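Local coordinates for protein alkaline phosphatase D (Bacillus subtilis, PDB 2YEQ) that hydrolyses phosphate esters as a phosphodiesterase and alkaline phosphatase whose active site holds iron and calcium, at residues Tyr132-His137 with Arg440-Cys445; Arg457-Pro460 with Gly466-Ile469. All blocks are in the same frame, centred on the assembly; numbering follows the deposited sequence.

Both contacts lie around two neighbouring strands of the ten-stranded mixed sheet, 440-448 and 451-459, with centres about 8 Å apart. Contact 1 is the buried one: helix 133-138 lies against strand 440-448 through an alanine, a glycine and a tyrosine ring. Contact 2 sits farther out and is only partly buried, where strand 451-459 ends and the chain turns back toward strand 470-477. Neither contains a hydrogen bond between its own segments, but bonds join one contact to the other: His-137 NE2 reaches Ala-467 O, and the backbones of Tyr-442 and Arg-457 pair as strand neighbours.

Contact 1: residues Tyr132-His137 with Arg440-Cys445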
# COMPACT_ATOMS: atom_id res chain seq x y z
N TYR A 132 7.91 -6.57 12.27
CA TYR A 132 6.70 -5.81 12.04
C TYR A 132 6.16 -5.08 13.30
O TYR A 132 4.95 -4.93 13.50
CB TYR A 132 5.63 -6.71 11.43
CG TYR A 132 5.93 -7.22 9.99
CD1 TYR A 132 6.95 -6.68 9.21
CD2 TYR A 132 5.13 -8.22 9.43
CE1 TYR A 132 7.20 -7.16 7.90
CE2 TYR A 132 5.35 -8.68 8.15
CZ TYR A 132 6.38 -8.17 7.38
OH TYR A 132 6.55 -8.66 6.10
N THR A 133 7.07 -4.55 14.08
CA THR A 133 6.72 -3.69 15.22
C THR A 133 5.77 -2.56 14.82
O THR A 133 4.86 -2.21 15.58
CB THR A 133 7.98 -3.10 15.80
OG1 THR A 133 8.98 -4.12 15.85
CG2 THR A 133 7.74 -2.49 17.21
N ALA A 134 5.93 -2.01 13.61
CA ALA A 134 5.01 -0.97 13.15
C ALA A 134 3.56 -1.39 13.26
O ALA A 134 2.70 -0.58 13.63
CB ALA A 134 5.33 -0.49 11.69
N TYR A 135 3.26 -2.65 12.90
CA TYR A 135 1.89 -3.12 12.95
C TYR A 135 1.38 -3.41 14.37
O TYR A 135 0.19 -3.32 14.64
CB TYR A 135 1.70 -4.36 12.07
CG TYR A 135 1.63 -4.07 10.58
CD1 TYR A 135 0.68 -3.20 10.08
CD2 TYR A 135 2.52 -4.67 9.69
CE1 TYR A 135 0.60 -2.93 8.73
CE2 TYR A 135 2.43 -4.41 8.31
CZ TYR A 135 1.47 -3.54 7.83
OH TYR A 135 1.34 -3.25 6.50
N LYS A 136 2.28 -3.77 15.27
CA LYS A 136 1.94 -3.88 16.70
C LYS A 136 1.41 -2.54 17.17
O LYS A 136 0.34 -2.46 17.75
CB LYS A 136 3.15 -4.28 17.52
CG LYS A 136 2.79 -4.65 18.96
CD LYS A 136 4.03 -5.00 19.75
CE LYS A 136 3.69 -5.49 21.16
NZ LYS A 136 3.35 -6.94 21.19
N HIS A 137 2.16 -1.47 16.87
CA HIS A 137 1.70 -0.12 17.19
C HIS A 137 0.44 0.30 16.44
O HIS A 137 -0.45 0.93 17.04
CB HIS A 137 2.83 0.90 16.95
CG HIS A 137 4.02 0.71 17.84
ND1 HIS A 137 3.94 0.80 19.22
CD2 HIS A 137 5.30 0.41 17.55
CE1 HIS A 137 5.14 0.59 19.73
NE2 HIS A 137 5.99 0.35 18.74
N ARG A 440 11.52 3.78 9.87
CA ARG A 440 10.38 2.95 9.50
C ARG A 440 9.14 3.31 10.31
O ARG A 440 9.23 3.89 11.41
CB ARG A 440 10.72 1.47 9.67
CG ARG A 440 12.06 1.03 9.07
CD ARG A 440 11.99 0.95 7.55
NE ARG A 440 11.97 2.26 6.88
CZ ARG A 440 12.97 3.14 6.85
NH1 ARG A 440 14.12 2.90 7.45
NH2 ARG A 440 12.80 4.28 6.17
N GLY A 441 7.99 2.97 9.78
CA GLY A 441 6.72 3.24 10.42
C GLY A 441 5.60 3.32 9.40
O GLY A 441 5.54 2.55 8.43
N TYR A 442 4.72 4.28 9.62
CA TYR A 442 3.52 4.46 8.82
C TYR A 442 2.99 5.86 9.07
O TYR A 442 3.58 6.61 9.83
CB TYR A 442 2.44 3.42 9.18
CG TYR A 442 1.98 3.44 10.63
CD1 TYR A 442 0.92 4.26 11.05
CD2 TYR A 442 2.58 2.64 11.56
CE1 TYR A 442 0.51 4.27 12.39
CE2 TYR A 442 2.19 2.63 12.88
CZ TYR A 442 1.17 3.46 13.29
OH TYR A 442 0.79 3.41 14.61
N VAL A 443 1.94 6.23 8.36
CA VAL A 443 1.39 7.59 8.40
C VAL A 443 -0.04 7.51 8.86
O VAL A 443 -0.81 6.64 8.44
CB VAL A 443 1.49 8.31 7.02
CG1 VAL A 443 0.92 9.70 7.10
CG2 VAL A 443 2.93 8.32 6.52
N ARG A 444 -0.40 8.36 9.83
CA ARG A 444 -1.77 8.43 10.33
C ARG A 444 -2.41 9.76 9.91
O ARG A 444 -1.87 10.83 10.19
CB ARG A 444 -1.76 8.34 11.86
CG ARG A 444 -3.13 8.37 12.50
CD ARG A 444 -3.04 8.28 14.03
NE ARG A 444 -2.39 9.45 14.59
CZ ARG A 444 -1.77 9.53 15.77
NH1 ARG A 444 -1.68 8.49 16.59
NH2 ARG A 444 -1.22 10.68 16.14
N CYS A 445 -3.56 9.69 9.27
CA CYS A 445 -4.23 10.89 8.79
C CYS A 445 -5.53 11.14 9.57
O CYS A 445 -6.31 10.23 9.78
CB CYS A 445 -4.50 10.78 7.29
SG CYS A 445 -2.94 10.87 6.31
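Within the calcineurin-like phosphatase fold, helix 133-138 packs on strand 440-448 of a mixed sheet, with Ala-134 and His-137, one helical turn apart, facing Gly-441 and Tyr-442. The axes of helix 133-137 and strand 440-445 come within 8.2 Å and run at 34° to each other. Small residues allow the approach: Ala-134 CB sits 4.2 Å from Gly-441 CA. The backbone angles of Gly-441 leave no room for a CB beside the carbonyl oxygen of the preceding residue. Tyr-442 carries most of the remaining surface. Its CG lies between the backbone N and the carbonyl carbon (chi1 59°), which stands the ring up from the strand beside the helix. The CD2 and CE2 side of the ring meets Ala-134: CD2 packs against the methyl, and CE2 comes to 3.3 Å from Ala-134 O, which approaches obliquely. Farther out, His-137 CB lies at the ring edge, close to its plane. Glu-141 OE2 holds the Tyr-442 hydroxyl by a hydrogen bond, and Ile-469 also touches this side chain. A leucine in place of Tyr-442 would probably leave Glu-141 without its hydroxyl partner and open a gap beside the His-137 backbone. As the residues stand, Tyr-442 OH lies 3.6 Å from His-137 C.

Contact 2: residues Arg457-Pro460 with Gly466-Ile469; sequences RVMP and GAAI
The backbones of Arg-457 to Pro-460 and Ala-467 to Ile-469 run antiparallel as the chain doubles back between strands 451-459 and 470-477, with the CA atoms of Met-459 and Ile-469 4.8 Å apart. No hydrogen bond crosses between the segments; Ile-469 CA instead makes a C-H...O contact with Val-458 O at 3.3 Å, the angle at the hydrogen being 143°. The ladder resumes where the Val-458 backbone pairs with Ser-470. Ile-469 supplies the largest share of the surface. Its CG1 is anti to the backbone N (chi1 -160°), which sets it 3.4 Å from Val-458 O; CD1 lies 3.8 Å from Arg-457 CB, while the other branch, CG2, is 3.8 Å from Arg-457 NH2. The two side chains cross at about a right angle; the arginine chain is bent at chi2 and chi3, and CG2 approaches its guanidinium obliquely. Beyond, Met-459 CB meets the Ala-467 methyl at 3.8 Å and its CG reaches Ile-469 CG1. Ala-468 O points at this patch, 3.5 Å from both Pro-460 CD and Met-459 CG. The guanidinium finds its polar partners outside: Glu-141 salt-bridged to NE, Thr-471 hydrogen-bonded to NH1. Between the segments, then, apolar packing and a C-H...O contact hold the hairpin end, and charge pairing is left to the neighbours.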
# COMPACT_ATOMS: atom_id res chain seq x y z
N ARG A 457 4.41 8.43 11.92
CA ARG A 457 4.59 7.59 13.10
C ARG A 457 5.74 6.64 12.86
O ARG A 457 5.62 5.72 12.06
CB ARG A 457 3.31 6.80 13.35
CG ARG A 457 2.04 7.62 13.33
CD ARG A 457 1.80 8.30 14.70
NE ARG A 457 1.33 7.34 15.69
CZ ARG A 457 1.69 7.31 16.98
NH1 ARG A 457 2.53 8.19 17.50
NH2 ARG A 457 1.17 6.38 17.77
N VAL A 458 6.86 6.85 13.56
CA VAL A 458 8.08 6.14 13.25
C VAL A 458 8.80 5.53 14.47
O VAL A 458 8.46 5.82 15.63
CB VAL A 458 9.04 7.07 12.47
CG1 VAL A 458 8.31 7.69 11.28
CG2 VAL A 458 9.60 8.17 13.38
N MET A 459 9.76 4.66 14.18
CA MET A 459 10.52 3.93 15.18
C MET A 459 12.00 4.05 14.88
O MET A 459 12.37 4.15 13.71
CB MET A 459 10.15 2.44 15.16
CG MET A 459 8.69 2.15 15.38
SD MET A 459 8.22 0.43 14.98
CE MET A 459 8.63 0.39 13.21
N PRO A 460 12.85 3.99 15.91
CA PRO A 460 14.28 4.06 15.67
C PRO A 460 14.88 2.83 14.95
O PRO A 460 15.94 2.96 14.34
CB PRO A 460 14.87 4.18 17.08
CG PRO A 460 13.80 3.67 17.98
CD PRO A 460 12.55 4.09 17.35
N GLY A 466 10.46 -4.66 19.26
CA GLY A 466 10.15 -3.87 20.46
C GLY A 466 10.51 -2.40 20.50
O GLY A 466 10.50 -1.80 21.57
N ALA A 467 10.82 -1.79 19.35
CA ALA A 467 11.00 -0.33 19.29
C ALA A 467 9.72 0.41 19.66
O ALA A 467 8.62 0.00 19.33
CB ALA A 467 11.49 0.13 17.89
N ALA A 468 9.90 1.54 20.34
CA ALA A 468 8.81 2.44 20.68
C ALA A 468 8.46 3.26 19.41
O ALA A 468 9.30 3.45 18.56
CB ALA A 468 9.25 3.39 21.83
N ILE A 469 7.21 3.70 19.30
CA ILE A 469 6.79 4.55 18.19
C ILE A 469 6.57 6.00 18.68
O ILE A 469 6.20 6.21 19.83
CB ILE A 469 5.52 4.00 17.52
CG1 ILE A 469 5.37 4.57 16.10
CG2 ILE A 469 4.28 4.28 18.37
CD1 ILE A 469 4.52 3.69 15.20